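Local coordinates for probable transcriptional regulatory protein NarL (Mycobacterium tuberculosis, PDB 3EUL) that probably acts, once phosphorylated by its partner kinase NarS, as a DNA-binding response regulator controlling genes of aerobic nitrate metabolism, at residues 66-71 / 116-121. Sequence-based numbering, arbitrary orientation.
Sequences LLDYRM and LLKDST
The carboxylate of D68 presents one face to K118. The ammonium group stands over that face, not at its edge, with NZ of K118 3.6 Å from OD1 of D68. The salt bridge is long, and the main acidic partner of the lysine is D22, through its OD2. F27 adds a cation-pi contact. K118 reaches this far because its chain runs extended beyond CG, crossing the aspartate at about a right angle. With CG anti to the backbone N (chi1 180°), the carboxylate of D68 swings nearer to K118. D68 ends strand 64-68 and K118 follows strand 114-117 in the parallel sheet of a CheY-like receiver domain, with strand 91-96 between them. D68 is probably the phosphoacceptor and is unmodified here. K118 probably corresponds to the lysine that contacts the phosphoryl group in related receivers. Two residues earlier in each segment, L66 and L116 meet through methyls, CD1 to CD1 at 4.1 Å. Helix 122-134 covers both leucines, with I125 and V129 on L66 and A128 on L116. K118 itself lies in a type I turn from L117 to S120. O of L117 accepts from S120 N at 3.2 Å and, in the carbonyl plane, from S120 OG at 2.6 Å.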
loop_
_atom_site.group_PDB
_atom_site.type_symbol
_atom_site.label_atom_id
_atom_site.label_comp_id
_atom_site.label_asym_id
_atom_site.label_seq_id
_atom_site.Cartn_x
_atom_site.Cartn_y
_atom_site.Cartn_z
ATOM N N LEU A 66 -0.482 -0.626 -1.713
ATOM C CA LEU A 66 -0.296 0.671 -1.078
ATOM C C LEU A 66 -1.459 0.994 -0.167
ATOM O O LEU A 66 -2.575 1.293 -0.656
ATOM C CB LEU A 66 -0.168 1.739 -2.161
ATOM C CG LEU A 66 -0.057 3.184 -1.715
ATOM C CD1 LEU A 66 1.143 3.407 -0.801
ATOM C CD2 LEU A 66 0.039 4.044 -3.029
ATOM N N LEU A 67 -1.222 0.935 1.158
ATOM C CA LEU A 67 -2.299 0.937 2.141
ATOM C C LEU A 67 -2.177 2.033 3.200
ATOM O O LEU A 67 -1.095 2.283 3.738
ATOM C CB LEU A 67 -2.296 -0.377 2.891
ATOM C CG LEU A 67 -2.377 -1.662 2.085
ATOM C CD1 LEU A 67 -2.375 -2.856 3.031
ATOM C CD2 LEU A 67 -3.615 -1.624 1.219
ATOM N N ASP A 68 -3.284 2.700 3.492
ATOM C CA ASP A 68 -3.287 3.659 4.592
ATOM C C ASP A 68 -2.902 2.938 5.870
ATOM O O ASP A 68 -3.352 1.826 6.113
ATOM C CB ASP A 68 -4.671 4.309 4.682
ATOM C CG ASP A 68 -4.804 5.323 5.798
ATOM O OD1 ASP A 68 -3.874 6.078 6.109
ATOM O OD2 ASP A 68 -5.914 5.370 6.354
ATOM N N TYR A 69 -2.079 3.557 6.704
ATOM C CA TYR A 69 -1.730 2.948 7.981
ATOM C C TYR A 69 -3.000 2.699 8.830
ATOM O O TYR A 69 -3.147 1.644 9.409
ATOM C CB TYR A 69 -0.694 3.799 8.724
ATOM C CG TYR A 69 -0.378 3.262 10.069
ATOM C CD1 TYR A 69 0.253 2.052 10.219
ATOM C CD2 TYR A 69 -0.738 3.957 11.215
ATOM C CE1 TYR A 69 0.528 1.545 11.475
ATOM C CE2 TYR A 69 -0.472 3.458 12.464
ATOM C CZ TYR A 69 0.138 2.259 12.597
ATOM O OH TYR A 69 0.453 1.791 13.854
ATOM N N ARG A 70 -3.918 3.645 8.842
ATOM C CA ARG A 70 -5.126 3.559 9.651
ATOM C C ARG A 70 -6.365 3.102 8.880
ATOM O O ARG A 70 -7.415 3.734 8.895
ATOM C CB ARG A 70 -5.381 4.884 10.372
ATOM C CG ARG A 70 -4.444 5.057 11.585
ATOM C CD ARG A 70 -5.101 4.574 12.871
ATOM N NE ARG A 70 -6.138 5.544 13.207
ATOM C CZ ARG A 70 -6.823 5.618 14.341
ATOM N NH1 ARG A 70 -6.627 4.760 15.328
ATOM N NH2 ARG A 70 -7.739 6.566 14.463
ATOM N N MET A 71 -6.268 1.962 8.236
ATOM C CA MET A 71 -7.471 1.371 7.664
ATOM C C MET A 71 -8.330 0.829 8.800
ATOM O O MET A 71 -7.789 0.300 9.755
ATOM C CB MET A 71 -7.095 0.286 6.715
ATOM C CG MET A 71 -6.650 0.859 5.363
ATOM S SD MET A 71 -6.188 -0.477 4.341
ATOM C CE MET A 71 -5.134 -1.373 5.487
ATOM N N LEU A 116 5.291 5.965 3.873
ATOM C CA LEU A 116 5.261 7.215 3.131
ATOM C C LEU A 116 4.294 8.160 3.841
ATOM O O LEU A 116 3.428 7.715 4.587
ATOM C CB LEU A 116 4.743 6.980 1.703
ATOM C CG LEU A 116 5.423 5.861 0.918
ATOM C CD1 LEU A 116 4.636 5.558 -0.376
ATOM C CD2 LEU A 116 6.863 6.295 0.626
ATOM N N LEU A 117 4.456 9.451 3.599
ATOM C CA LEU A 117 3.575 10.465 4.155
ATOM C C LEU A 117 2.537 10.910 3.150
ATOM O O LEU A 117 2.790 10.866 1.960
ATOM C CB LEU A 117 4.399 11.658 4.631
ATOM C CG LEU A 117 4.757 11.607 6.118
ATOM C CD1 LEU A 117 5.071 10.202 6.617
ATOM C CD2 LEU A 117 5.887 12.567 6.426
ATOM N N LYS A 118 1.367 11.346 3.628
ATOM C CA LYS A 118 0.289 11.731 2.716
ATOM C C LYS A 118 0.568 13.050 1.981
ATOM O O LYS A 118 -0.154 13.388 1.052
ATOM C CB LYS A 118 -1.073 11.735 3.417
ATOM C CG LYS A 118 -1.696 10.348 3.447
ATOM C CD LYS A 118 -3.150 10.324 3.905
ATOM C CE LYS A 118 -3.686 8.889 3.785
ATOM N NZ LYS A 118 -5.158 8.782 4.024
ATOM N N ASP A 119 1.633 13.761 2.357
ATOM C CA ASP A 119 2.040 14.956 1.609
ATOM C C ASP A 119 2.880 14.643 0.360
ATOM O O ASP A 119 3.363 15.552 -0.308
ATOM C CB ASP A 119 2.760 15.968 2.513
ATOM C CG ASP A 119 4.156 15.514 2.929
ATOM O OD1 ASP A 119 4.524 14.348 2.683
ATOM O OD2 ASP A 119 4.880 16.337 3.514
ATOM N N SER A 120 3.039 13.365 0.040
ATOM C CA SER A 120 3.731 12.967 -1.178
ATOM C C SER A 120 3.053 13.501 -2.430
ATOM O O SER A 120 1.832 13.616 -2.497
ATOM C CB SER A 120 3.830 11.439 -1.260
ATOM O OG SER A 120 4.451 10.919 -0.094
ATOM N N THR A 121 3.877 13.835 -3.418
ATOM C CA THR A 121 3.402 14.270 -4.711
ATOM C C THR A 121 2.997 13.101 -5.589
ATOM O O THR A 121 3.311 11.955 -5.317
ATOM C CB THR A 121 4.495 15.039 -5.452
ATOM O OG1 THR A 121 5.613 14.172 -5.686
ATOM C CG2 THR A 121 4.943 16.262 -4.653
#